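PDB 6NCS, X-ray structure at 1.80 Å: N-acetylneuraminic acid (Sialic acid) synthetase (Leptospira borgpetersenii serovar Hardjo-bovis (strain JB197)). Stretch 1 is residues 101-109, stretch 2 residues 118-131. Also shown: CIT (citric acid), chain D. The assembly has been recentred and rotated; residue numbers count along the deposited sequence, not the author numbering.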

# COMPACT_ATOMS: atom_id res chain seq x y z
N ILE A 101 16.57 -23.01 3.65
CA ILE A 101 15.26 -22.48 3.29
C ILE A 101 14.23 -23.35 4.00
O ILE A 101 14.46 -24.55 4.19
CB ILE A 101 15.04 -22.43 1.76
CG1 ILE A 101 13.69 -21.78 1.42
CG2 ILE A 101 15.16 -23.82 1.14
CD1 ILE A 101 13.53 -21.42 -0.06
N LEU A 102 13.15 -22.74 4.48
CA LEU A 102 12.15 -23.52 5.21
C LEU A 102 11.31 -24.36 4.25
O LEU A 102 10.87 -23.87 3.22
CB LEU A 102 11.27 -22.58 6.03
CG LEU A 102 10.20 -23.21 6.92
CD1 LEU A 102 10.72 -24.44 7.64
CD2 LEU A 102 9.74 -22.17 7.93
N PHE A 103 11.12 -25.64 4.58
CA PHE A 103 10.25 -26.53 3.81
C PHE A 103 8.91 -26.67 4.52
O PHE A 103 8.88 -26.88 5.73
CB PHE A 103 10.88 -27.92 3.65
CG PHE A 103 9.92 -28.99 3.20
CD1 PHE A 103 9.71 -29.24 1.85
CD2 PHE A 103 9.20 -29.75 4.13
CE1 PHE A 103 8.82 -30.22 1.43
CE2 PHE A 103 8.31 -30.72 3.71
CZ PHE A 103 8.12 -30.95 2.37
N PHE A 104 7.81 -26.58 3.77
CA PHE A 104 6.52 -27.04 4.31
C PHE A 104 5.61 -27.38 3.14
O PHE A 104 6.02 -27.40 1.98
CB PHE A 104 5.90 -26.04 5.31
CG PHE A 104 5.39 -24.74 4.73
CD1 PHE A 104 6.24 -23.82 4.13
CD2 PHE A 104 4.06 -24.38 4.91
CE1 PHE A 104 5.75 -22.60 3.64
CE2 PHE A 104 3.57 -23.16 4.45
CZ PHE A 104 4.42 -22.28 3.81
N ALA A 105 4.36 -27.74 3.46
CA ALA A 105 3.47 -28.20 2.41
C ALA A 105 2.03 -27.96 2.81
O ALA A 105 1.71 -27.71 3.98
CB ALA A 105 3.68 -29.68 2.09
N THR A 106 1.16 -28.03 1.81
CA THR A 106 -0.28 -27.94 2.01
C THR A 106 -0.84 -29.34 2.03
O THR A 106 -0.85 -29.99 0.99
CB THR A 106 -0.90 -27.14 0.87
OG1 THR A 106 -0.33 -25.83 0.84
CG2 THR A 106 -2.41 -27.05 1.03
N PRO A 107 -1.34 -29.84 3.16
CA PRO A 107 -2.09 -31.10 3.13
C PRO A 107 -3.51 -30.86 2.64
O PRO A 107 -4.13 -29.84 2.94
CB PRO A 107 -2.09 -31.55 4.59
CG PRO A 107 -2.14 -30.26 5.35
CD PRO A 107 -1.26 -29.29 4.53
N PHE A 108 -4.03 -31.82 1.89
CA PHE A 108 -5.39 -31.73 1.40
C PHE A 108 -6.32 -32.72 2.08
O PHE A 108 -7.51 -32.73 1.78
CB PHE A 108 -5.43 -31.92 -0.13
CG PHE A 108 -4.94 -30.71 -0.89
CD1 PHE A 108 -3.60 -30.41 -0.95
CD2 PHE A 108 -5.85 -29.87 -1.53
CE1 PHE A 108 -3.15 -29.28 -1.65
CE2 PHE A 108 -5.40 -28.74 -2.22
CZ PHE A 108 -4.06 -28.45 -2.28
N ASP A 109 -5.79 -33.54 2.98
CA ASP A 109 -6.62 -34.43 3.79
C ASP A 109 -5.87 -34.72 5.08
O ASP A 109 -4.71 -34.34 5.24
CB ASP A 109 -6.99 -35.71 3.03
CG ASP A 109 -5.78 -36.50 2.53
OD1 ASP A 109 -4.69 -36.44 3.13
OD2 ASP A 109 -5.94 -37.23 1.53
N GLU A 118 4.45 -35.85 11.14
CA GLU A 118 5.36 -36.93 11.54
C GLU A 118 6.77 -36.69 11.02
O GLU A 118 7.75 -37.02 11.69
CB GLU A 118 4.83 -38.27 11.04
N ILE A 119 6.90 -36.12 9.81
CA ILE A 119 8.25 -35.85 9.30
C ILE A 119 8.81 -34.57 9.87
O ILE A 119 9.94 -34.19 9.52
CB ILE A 119 8.30 -35.81 7.76
CG1 ILE A 119 7.56 -34.59 7.21
CG2 ILE A 119 7.72 -37.09 7.16
CD1 ILE A 119 7.85 -34.35 5.74
N GLY A 120 8.06 -33.88 10.72
CA GLY A 120 8.60 -32.78 11.48
C GLY A 120 8.40 -31.39 10.90
O GLY A 120 9.14 -30.48 11.29
N VAL A 121 7.44 -31.19 10.00
CA VAL A 121 7.17 -29.83 9.55
C VAL A 121 6.65 -29.01 10.73
O VAL A 121 6.01 -29.54 11.65
CB VAL A 121 6.19 -29.77 8.37
CG1 VAL A 121 6.62 -30.74 7.27
CG2 VAL A 121 4.76 -30.05 8.84
N GLU A 122 6.96 -27.71 10.73
CA GLU A 122 6.53 -26.82 11.79
C GLU A 122 5.41 -25.88 11.37
O GLU A 122 4.83 -25.23 12.24
CB GLU A 122 7.71 -26.00 12.33
CG GLU A 122 8.76 -26.83 13.09
CD GLU A 122 8.21 -27.50 14.35
OE1 GLU A 122 7.20 -27.02 14.91
OE2 GLU A 122 8.80 -28.52 14.78
N ILE A 123 5.12 -25.79 10.08
CA ILE A 123 4.08 -24.93 9.52
C ILE A 123 3.21 -25.76 8.58
O ILE A 123 3.73 -26.56 7.79
CB ILE A 123 4.66 -23.73 8.74
CG1 ILE A 123 5.61 -22.91 9.59
CG2 ILE A 123 3.53 -22.83 8.23
CD1 ILE A 123 6.08 -21.66 8.86
N LEU A 124 1.90 -25.54 8.64
CA LEU A 124 0.96 -26.10 7.68
C LEU A 124 0.30 -24.98 6.89
O LEU A 124 -0.10 -23.96 7.46
CB LEU A 124 -0.13 -26.93 8.38
CG LEU A 124 0.28 -28.12 9.24
CD1 LEU A 124 -0.92 -28.59 10.04
CD2 LEU A 124 0.79 -29.24 8.35
N LYS A 125 0.17 -25.16 5.58
CA LYS A 125 -0.67 -24.29 4.77
C LYS A 125 -1.99 -24.98 4.50
O LYS A 125 -2.01 -26.17 4.20
CB LYS A 125 0.02 -23.96 3.44
CG LYS A 125 -0.85 -23.21 2.45
CD LYS A 125 -1.05 -21.78 2.86
CE LYS A 125 -2.16 -21.13 2.04
NZ LYS A 125 -1.82 -21.05 0.59
N ILE A 126 -3.10 -24.24 4.59
CA ILE A 126 -4.41 -24.76 4.21
C ILE A 126 -4.89 -23.94 3.02
O ILE A 126 -4.97 -22.71 3.10
CB ILE A 126 -5.42 -24.70 5.36
CG1 ILE A 126 -4.94 -25.53 6.55
CG2 ILE A 126 -6.79 -25.20 4.89
CD1 ILE A 126 -4.84 -27.01 6.27
N ALA A 127 -5.23 -24.64 1.94
CA ALA A 127 -5.59 -24.02 0.67
C ALA A 127 -6.93 -23.29 0.78
O ALA A 127 -7.76 -23.59 1.62
CB ALA A 127 -5.67 -25.09 -0.42
N SER A 128 -7.12 -22.32 -0.13
CA SER A 128 -8.36 -21.54 -0.12
C SER A 128 -9.58 -22.43 -0.25
O SER A 128 -10.58 -22.23 0.44
CB SER A 128 -8.35 -20.51 -1.25
OG SER A 128 -7.35 -19.52 -1.05
N CYS A 129 -9.51 -23.43 -1.13
CA CYS A 129 -10.64 -24.32 -1.35
C CYS A 129 -11.03 -25.11 -0.11
O CYS A 129 -12.10 -25.73 -0.11
CB CYS A 129 -10.33 -25.29 -2.49
SG CYS A 129 -9.00 -26.47 -2.08
N ASP A 130 -10.19 -25.11 0.93
CA ASP A 130 -10.48 -25.86 2.15
C ASP A 130 -10.87 -24.95 3.30
O ASP A 130 -10.86 -25.37 4.46
CB ASP A 130 -9.28 -26.73 2.52
CG ASP A 130 -9.22 -27.96 1.65
OD1 ASP A 130 -10.31 -28.45 1.28
OD2 ASP A 130 -8.11 -28.43 1.32
N ILE A 131 -11.24 -23.70 3.02
CA ILE A 131 -11.63 -22.81 4.10
C ILE A 131 -12.96 -23.23 4.72
O ILE A 131 -13.29 -22.77 5.82
CB ILE A 131 -11.65 -21.35 3.60
CG1 ILE A 131 -11.73 -20.38 4.79
CG2 ILE A 131 -12.79 -21.14 2.60
CD1 ILE A 131 -11.22 -19.00 4.50
C1 CIT D . -1.96 -24.04 -1.51
O1 CIT D . -1.03 -24.74 -1.07
O2 CIT D . -2.20 -22.96 -0.94
C2 CIT D . -2.73 -24.52 -2.72
C3 CIT D . -2.93 -23.47 -3.81
O7 CIT D . -1.65 -22.94 -4.26
C4 CIT D . -3.64 -24.18 -4.95
C5 CIT D . -3.74 -23.35 -6.21
O3 CIT D . -4.16 -23.91 -7.25
O4 CIT D . -3.44 -22.13 -6.24
C6 CIT D . -3.85 -22.35 -3.33
O5 CIT D . -4.87 -22.61 -2.65
O6 CIT D . -3.61 -21.15 -3.63
O HOH W 1 8.12 -26.47 8.51
O HOH W 2 3.49 -28.45 6.03
O HOH W 3 -5.73 -27.51 2.17

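Strands 102-107 and 123-126 run in the same general direction, 36° apart, and side chains and waters do most of the work of joining them. The single direct backbone hydrogen bond, from Lys125 N to Ala105 O, is weak at 3.4 Å, although nearly straight. Water fills the gaps beside it: the O of water 2 accepts from Ala105 N at 2.8 Å and donates to Ile123 O, 2.6 Å from that water O, while another links Phe103 O to Glu122 N.

Phe104 covers the most surface. Its CB bond points toward the second stretch, and chi1 in the p well lays the ring along Ile123 and Lys125. Phe104 CD2 lies 3.7 Å from Ile123 CG2, and Phe104 CE2 lies 3.8 Å from Lys125 CB. A broad, flat apolar ring suits this place because it can touch successive residues of the strand at once. Ile123, beta-branched and also directed toward its partner, has a second contact further along, where its CD1 meets Leu102 CD2 at 3.8 Å.

Lys125 combines two roles. Its aliphatic base packs against Phe104 and Thr106, with Lys125 CG 3.1 Å from Thr106 OG1, while its end leads away from the first stretch. There Lys125 NZ donates to citrate O2 at a very short 2.5 Å; Thr106 OG1 likewise donates to citrate O1 at 2.3 Å. The citrate, probably from the crystallisation liquor, thus engages both strands. Lys125 O has no conventional partner, but Thr106 CA approaches it at 3.3 Å in a CA-H...O contact, and Pro107 CD lies 3.2 Å from the same oxygen. Proline, lacking an amide hydrogen, offers carbon there instead of a donor.

Beyond the strands, Phe108 CE2 reaches Ala127 CB at 4.1 Å, an apolar contact between ring and methyl.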